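Local structure of GDP-6-deoxy-D-mannose reductase (Pseudomonas aeruginosa, 6X3B) at residues V173-G185 and R220-Y232. The protein probably reduces GDP-4-dehydro-6-deoxy-D-mannose to GDP-rhamnose with NADPH, serving O-antigen lipopolysaccharide biosynthesis. Numbering follows the deposited sequence.
Sequences VLVARPFNHIGPG and RDFLDVQDVLSAY. With NDP (NADPH dihydro-nicotinamide-adenine-dinucleotide phosphate), chain E.
The imidazole of His181 is held between Val228, over one face, and the nicotinamide of NADPH, over the other, in the Rossmann-type domain of this epimerase/dehydratase family protein. Val228 CG2 lies 4.1 Å from the ring centroid, only 7° off its normal, a CH-pi contact, while His181 ND1 approaches cofactor C4N, the hydride-carrying carbon, to 3.3 Å. A flat heteroaromatic suits this slot: one face takes a valine methyl and the other the nicotinamide, while its nitrogens bond at the rim. ND1 donates almost within the ring plane to Phe179 O (3.0 Å), which fixes the ring's rotation, and NE2 meets a water shared with Tyr232 OH and ribose O4D.

Strand 172-182 is broken at Phe179, and its second half, 180-182, pairs in parallel with strand 219-224. Asn180 O accepts from Leu223 N, Ile182 N donates to Leu223 O, and Ile182 O receives Val225 N, carrying the pairing into the first turn of helix 225-238. Asp224 caps that helix: with CG anti to its backbone N (chi1 -165°), OD1 reaches Gln226 N, while OD2 turns to Ser309.

On the sheet face away from His181, Ile182 CG1 packs 3.5 Å from Phe222 CD1, which Asn180 CB also touches. An amide suits Asn180's partly exposed place because both its ends bind water: OD1 accepts from one that also takes Asp221 N, and ND2 donates to a second. Farther along the helix, Tyr232 packs against the first half of the strand, 173-178; small Ala176 leaves room for its ring, and Pro178 CG sits at the ring's edge, 3.2 Å from Tyr232 OH.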
loop_
_atom_site.group_PDB
_atom_site.type_symbol
_atom_site.label_atom_id
_atom_site.label_comp_id
_atom_site.label_asym_id
_atom_site.label_seq_id
_atom_site.Cartn_x
_atom_site.Cartn_y
_atom_site.Cartn_z
ATOM N N VAL A 173 -0.306 -3.237 -16.705
ATOM C CA VAL A 173 -0.463 -2.203 -15.694
ATOM C C VAL A 173 0.858 -1.479 -15.527
ATOM O O VAL A 173 1.913 -2.110 -15.365
ATOM C CB VAL A 173 -0.929 -2.785 -14.351
ATOM C CG1 VAL A 173 -0.973 -1.686 -13.305
ATOM C CG2 VAL A 173 -2.288 -3.445 -14.532
ATOM N N LEU A 174 0.794 -0.156 -15.550
ATOM C CA LEU A 174 1.941 0.702 -15.340
ATOM C C LEU A 174 1.620 1.688 -14.225
ATOM O O LEU A 174 0.463 2.093 -14.040
ATOM C CB LEU A 174 2.279 1.481 -16.610
ATOM C CG LEU A 174 2.330 0.660 -17.902
ATOM C CD1 LEU A 174 2.178 1.608 -19.095
ATOM C CD2 LEU A 174 3.664 -0.080 -17.968
ATOM N N VAL A 175 2.652 2.073 -13.483
ATOM C CA VAL A 175 2.518 3.047 -12.411
ATOM C C VAL A 175 3.498 4.180 -12.673
ATOM O O VAL A 175 4.688 3.945 -12.923
ATOM C CB VAL A 175 2.759 2.413 -11.026
ATOM C CG1 VAL A 175 2.901 3.503 -9.985
ATOM C CG2 VAL A 175 1.606 1.506 -10.664
ATOM N N ALA A 176 3.001 5.407 -12.612
ATOM C CA ALA A 176 3.843 6.584 -12.676
ATOM C C ALA A 176 3.806 7.290 -11.331
ATOM O O ALA A 176 2.729 7.442 -10.748
ATOM C CB ALA A 176 3.368 7.535 -13.774
ATOM N N ARG A 177 4.972 7.749 -10.854
ATOM C CA ARG A 177 5.092 8.572 -9.639
ATOM C C ARG A 177 5.587 9.957 -10.034
ATOM O O ARG A 177 6.800 10.212 -10.052
ATOM C CB ARG A 177 6.037 7.940 -8.607
ATOM C CG ARG A 177 5.498 6.638 -8.015
ATOM C CD ARG A 177 6.542 5.905 -7.159
ATOM N NE ARG A 177 5.941 4.765 -6.481
ATOM C CZ ARG A 177 6.642 3.859 -5.804
ATOM N NH1 ARG A 177 7.970 3.959 -5.751
ATOM N NH2 ARG A 177 6.021 2.858 -5.188
ATOM N N PRO A 178 4.704 10.874 -10.401
ATOM C CA PRO A 178 5.160 12.213 -10.790
ATOM C C PRO A 178 5.542 13.022 -9.568
ATOM O O PRO A 178 4.921 12.915 -8.504
ATOM C CB PRO A 178 3.934 12.815 -11.482
ATOM C CG PRO A 178 2.764 12.115 -10.788
ATOM C CD PRO A 178 3.246 10.708 -10.554
ATOM N N PHE A 179 6.577 13.841 -9.730
ATOM C CA PHE A 179 6.952 14.751 -8.659
ATOM C C PHE A 179 6.238 16.084 -8.906
ATOM O O PHE A 179 5.119 16.083 -9.428
ATOM C CB PHE A 179 8.487 14.836 -8.569
ATOM C CG PHE A 179 9.125 13.578 -7.963
ATOM C CD1 PHE A 179 8.894 12.327 -8.522
ATOM C CD2 PHE A 179 9.914 13.650 -6.821
ATOM C CE1 PHE A 179 9.465 11.166 -7.978
ATOM C CE2 PHE A 179 10.494 12.506 -6.273
ATOM C CZ PHE A 179 10.261 11.255 -6.849
ATOM N N ASN A 180 6.827 17.188 -8.451
ATOM C CA ASN A 180 6.154 18.515 -8.519
ATOM C C ASN A 180 5.751 18.896 -9.950
ATOM O O ASN A 180 6.564 18.723 -10.864
ATOM C CB ASN A 180 6.950 19.598 -7.791
ATOM C CG ASN A 180 6.928 19.399 -6.291
ATOM O OD1 ASN A 180 7.556 18.481 -5.778
ATOM N ND2 ASN A 180 6.196 20.245 -5.586
ATOM N N HIS A 181 4.560 19.409 -10.130
ATOM C CA HIS A 181 3.996 19.868 -11.426
ATOM C C HIS A 181 3.937 21.396 -11.436
ATOM O O HIS A 181 3.713 21.984 -10.369
ATOM C CB HIS A 181 2.515 19.478 -11.556
ATOM C CG HIS A 181 2.206 18.043 -11.812
ATOM N ND1 HIS A 181 2.792 17.025 -11.108
ATOM C CD2 HIS A 181 1.318 17.460 -12.642
ATOM C CE1 HIS A 181 2.309 15.872 -11.512
ATOM N NE2 HIS A 181 1.401 16.114 -12.449
ATOM N N ILE A 182 4.069 22.005 -12.573
ATOM C CA ILE A 182 3.901 23.476 -12.742
ATOM C C ILE A 182 2.978 23.674 -13.946
ATOM O O ILE A 182 3.272 23.104 -15.005
ATOM C CB ILE A 182 5.240 24.210 -12.943
ATOM C CG1 ILE A 182 6.193 24.022 -11.763
ATOM C CG2 ILE A 182 4.988 25.682 -13.218
ATOM C CD1 ILE A 182 7.508 24.740 -11.928
ATOM N N GLY A 183 1.876 24.401 -13.769
ATOM C CA GLY A 183 1.003 24.658 -14.891
ATOM C C GLY A 183 -0.175 25.540 -14.532
ATOM O O GLY A 183 -0.540 25.695 -13.366
ATOM N N PRO A 184 -0.777 26.165 -15.541
ATOM C CA PRO A 184 -2.051 26.860 -15.319
ATOM C C PRO A 184 -3.089 25.903 -14.753
ATOM O O PRO A 184 -3.259 24.786 -15.248
ATOM C CB PRO A 184 -2.438 27.351 -16.720
ATOM C CG PRO A 184 -1.154 27.418 -17.471
ATOM C CD PRO A 184 -0.270 26.328 -16.910
ATOM N N GLY A 185 -3.774 26.344 -13.692
ATOM C CA GLY A 185 -4.801 25.549 -13.055
ATOM C C GLY A 185 -4.343 24.768 -11.841
ATOM O O GLY A 185 -5.183 24.159 -11.167
ATOM N N ARG A 220 12.906 21.411 -4.663
ATOM C CA ARG A 220 12.017 20.348 -5.096
ATOM C C ARG A 220 12.279 20.056 -6.572
ATOM O O ARG A 220 12.914 20.834 -7.282
ATOM C CB ARG A 220 10.535 20.705 -4.870
ATOM C CG ARG A 220 10.116 20.841 -3.393
ATOM C CD ARG A 220 10.081 19.476 -2.703
ATOM N NE ARG A 220 9.558 19.545 -1.331
ATOM C CZ ARG A 220 10.318 19.712 -0.252
ATOM N NH1 ARG A 220 11.629 19.864 -0.386
ATOM N NH2 ARG A 220 9.772 19.753 0.960
ATOM N N ASP A 221 11.775 18.922 -7.025
ATOM C CA ASP A 221 11.913 18.484 -8.411
ATOM C C ASP A 221 10.628 18.851 -9.158
ATOM O O ASP A 221 9.575 18.264 -8.891
ATOM C CB ASP A 221 12.163 16.978 -8.446
ATOM C CG ASP A 221 12.489 16.463 -9.827
ATOM O OD1 ASP A 221 11.880 16.977 -10.805
ATOM O OD2 ASP A 221 13.339 15.525 -9.932
ATOM N N PHE A 222 10.719 19.787 -10.115
ATOM C CA PHE A 222 9.576 20.292 -10.875
ATOM C C PHE A 222 9.605 19.885 -12.346
ATOM O O PHE A 222 10.665 19.866 -12.978
ATOM C CB PHE A 222 9.516 21.829 -10.838
ATOM C CG PHE A 222 9.237 22.402 -9.477
ATOM C CD1 PHE A 222 7.935 22.616 -9.056
ATOM C CD2 PHE A 222 10.282 22.779 -8.639
ATOM C CE1 PHE A 222 7.681 23.161 -7.792
ATOM C CE2 PHE A 222 10.030 23.318 -7.388
ATOM C CZ PHE A 222 8.733 23.502 -6.966
ATOM N N LEU A 223 8.411 19.636 -12.903
ATOM C CA LEU A 223 8.180 19.503 -14.336
ATOM C C LEU A 223 7.003 20.374 -14.759
ATOM O O LEU A 223 6.020 20.508 -14.025
ATOM C CB LEU A 223 7.868 18.048 -14.729
ATOM C CG LEU A 223 9.003 17.028 -14.705
ATOM C CD1 LEU A 223 8.425 15.629 -14.873
ATOM C CD2 LEU A 223 9.997 17.343 -15.816
ATOM N N ASP A 224 7.081 20.935 -15.965
ATOM C CA ASP A 224 5.878 21.479 -16.577
ATOM C C ASP A 224 4.853 20.371 -16.760
ATOM O O ASP A 224 5.204 19.231 -17.080
ATOM C CB ASP A 224 6.182 22.108 -17.945
ATOM C CG ASP A 224 5.037 22.983 -18.435
ATOM O OD1 ASP A 224 4.096 22.463 -19.072
ATOM O OD2 ASP A 224 5.072 24.190 -18.147
ATOM N N VAL A 225 3.573 20.711 -16.578
ATOM C CA VAL A 225 2.510 19.718 -16.742
ATOM C C VAL A 225 2.560 19.069 -18.122
ATOM O O VAL A 225 2.192 17.900 -18.279
ATOM C CB VAL A 225 1.135 20.366 -16.462
ATOM C CG1 VAL A 225 0.862 21.515 -17.429
ATOM C CG2 VAL A 225 0.011 19.324 -16.496
ATOM N N GLN A 226 3.015 19.803 -19.140
ATOM C CA GLN A 226 3.093 19.215 -20.476
ATOM C C GLN A 226 4.175 18.140 -20.564
ATOM O O GLN A 226 4.016 17.156 -21.303
ATOM C CB GLN A 226 3.349 20.297 -21.523
ATOM C CG GLN A 226 3.457 19.711 -22.932
ATOM C CD GLN A 226 3.654 20.763 -24.000
ATOM O OE1 GLN A 226 2.849 21.687 -24.130
ATOM N NE2 GLN A 226 4.729 20.627 -24.779
ATOM N N ASP A 227 5.283 18.308 -19.839
ATOM C CA ASP A 227 6.289 17.247 -19.818
ATOM C C ASP A 227 5.784 16.042 -19.039
ATOM O O ASP A 227 6.083 14.894 -19.400
ATOM C CB ASP A 227 7.602 17.763 -19.231
ATOM C CG ASP A 227 8.401 18.580 -20.233
ATOM O OD1 ASP A 227 8.294 18.302 -21.449
ATOM O OD2 ASP A 227 9.125 19.501 -19.814
ATOM N N VAL A 228 4.997 16.286 -17.981
ATOM C CA VAL A 228 4.373 15.190 -17.246
ATOM C C VAL A 228 3.430 14.415 -18.154
ATOM O O VAL A 228 3.451 13.181 -18.186
ATOM C CB VAL A 228 3.641 15.724 -16.003
ATOM C CG1 VAL A 228 2.912 14.590 -15.303
ATOM C CG2 VAL A 228 4.617 16.404 -15.060
ATOM N N LEU A 229 2.571 15.133 -18.893
ATOM C CA LEU A 229 1.668 14.470 -19.829
ATOM C C LEU A 229 2.425 13.646 -20.855
ATOM O O LEU A 229 1.989 12.553 -21.237
ATOM C CB LEU A 229 0.817 15.501 -20.559
ATOM C CG LEU A 229 -0.145 16.208 -19.634
ATOM C CD1 LEU A 229 -0.903 17.234 -20.448
ATOM C CD2 LEU A 229 -1.051 15.152 -19.034
ATOM N N SER A 230 3.507 14.196 -21.385
ATOM C CA SER A 230 4.210 13.491 -22.448
ATOM C C SER A 230 4.836 12.213 -21.910
ATOM O O SER A 230 4.889 11.192 -22.605
ATOM C CB SER A 230 5.260 14.413 -23.064
ATOM O OG SER A 230 6.197 13.676 -23.826
ATOM N N ALA A 231 5.271 12.247 -20.651
ATOM C CA ALA A 231 5.767 11.039 -20.006
ATOM C C ALA A 231 4.681 9.984 -19.897
ATOM O O ALA A 231 4.955 8.804 -20.105
ATOM C CB ALA A 231 6.334 11.384 -18.621
ATOM N N TYR A 232 3.433 10.379 -19.557
ATOM C CA TYR A 232 2.364 9.380 -19.425
ATOM C C TYR A 232 2.058 8.718 -20.760
ATOM O O TYR A 232 1.840 7.498 -20.832
ATOM C CB TYR A 232 1.068 10.005 -18.874
ATOM C CG TYR A 232 1.157 10.573 -17.473
ATOM C CD1 TYR A 232 2.260 10.319 -16.654
ATOM C CD2 TYR A 232 0.135 11.380 -16.983
ATOM C CE1 TYR A 232 2.345 10.873 -15.369
ATOM C CE2 TYR A 232 0.189 11.932 -15.708
ATOM C CZ TYR A 232 1.293 11.677 -14.899
ATOM O OH TYR A 232 1.375 12.214 -13.627
HETATM P PA NDP E . -7.509 17.489 -9.375
HETATM O O1A NDP E . -7.892 17.436 -7.935
HETATM O O2A NDP E . -7.276 18.822 -10.002
HETATM O O5B NDP E . -8.581 16.676 -10.243
HETATM C C5B NDP E . -9.204 15.503 -9.668
HETATM C C4B NDP E . -10.178 14.926 -10.665
HETATM O O4B NDP E . -10.788 13.735 -10.104
HETATM C C3B NDP E . -11.341 15.842 -11.077
HETATM O O3B NDP E . -11.598 15.741 -12.472
HETATM C C2B NDP E . -12.499 15.319 -10.237
HETATM O O2B NDP E . -13.743 15.564 -10.888
HETATM C C1B NDP E . -12.188 13.829 -10.222
HETATM N N9A NDP E . -12.803 13.109 -9.116
HETATM C C8A NDP E . -12.602 13.328 -7.776
HETATM N N7A NDP E . -13.298 12.528 -7.009
HETATM C C5A NDP E . -14.005 11.731 -7.897
HETATM C C6A NDP E . -14.926 10.684 -7.711
HETATM N N6A NDP E . -15.281 10.272 -6.496
HETATM N N1A NDP E . -15.454 10.095 -8.809
HETATM C C2A NDP E . -15.069 10.543 -10.010
HETATM N N3A NDP E . -14.213 11.517 -10.311
HETATM C C4A NDP E . -13.709 12.080 -9.200
HETATM O O3 NDP E . -6.197 16.596 -9.594
HETATM P PN NDP E . -4.870 16.885 -10.442
HETATM O O1N NDP E . -5.242 16.996 -11.882
HETATM O O2N NDP E . -4.139 18.020 -9.809
HETATM O O5D NDP E . -4.049 15.529 -10.207
HETATM C C5D NDP E . -4.154 14.472 -11.190
HETATM C C4D NDP E . -3.467 13.238 -10.660
HETATM O O4D NDP E . -2.063 13.534 -10.445
HETATM C C3D NDP E . -3.998 12.704 -9.322
HETATM O O3D NDP E . -4.008 11.283 -9.304
HETATM C C2D NDP E . -2.999 13.290 -8.327
HETATM O O2D NDP E . -2.913 12.543 -7.124
HETATM C C1D NDP E . -1.698 13.235 -9.120
HETATM N N1N NDP E . -0.703 14.246 -8.657
HETATM C C2N NDP E . -0.876 15.578 -8.919
HETATM C C3N NDP E . 0.097 16.499 -8.638
HETATM C C7N NDP E . -0.260 17.934 -8.704
HETATM O O7N NDP E . 0.570 18.788 -8.376
HETATM N N7N NDP E . -1.474 18.260 -9.123
HETATM C C4N NDP E . 1.457 16.006 -8.281
HETATM C C5N NDP E . 1.509 14.567 -7.976
HETATM C C6N NDP E . 0.409 13.850 -7.955
HETATM P P2B NDP E . -14.679 16.550 -10.016
HETATM O O1X NDP E . -15.952 16.718 -10.817
HETATM O O2X NDP E . -14.926 15.871 -8.686
HETATM O O3X NDP E . -13.923 17.853 -9.861
HETATM O O HOH W 1 9.858 17.141 -5.636
HETATM O O HOH W 2 6.367 19.452 -2.555
HETATM O O HOH W 3 -0.243 13.877 -12.766
#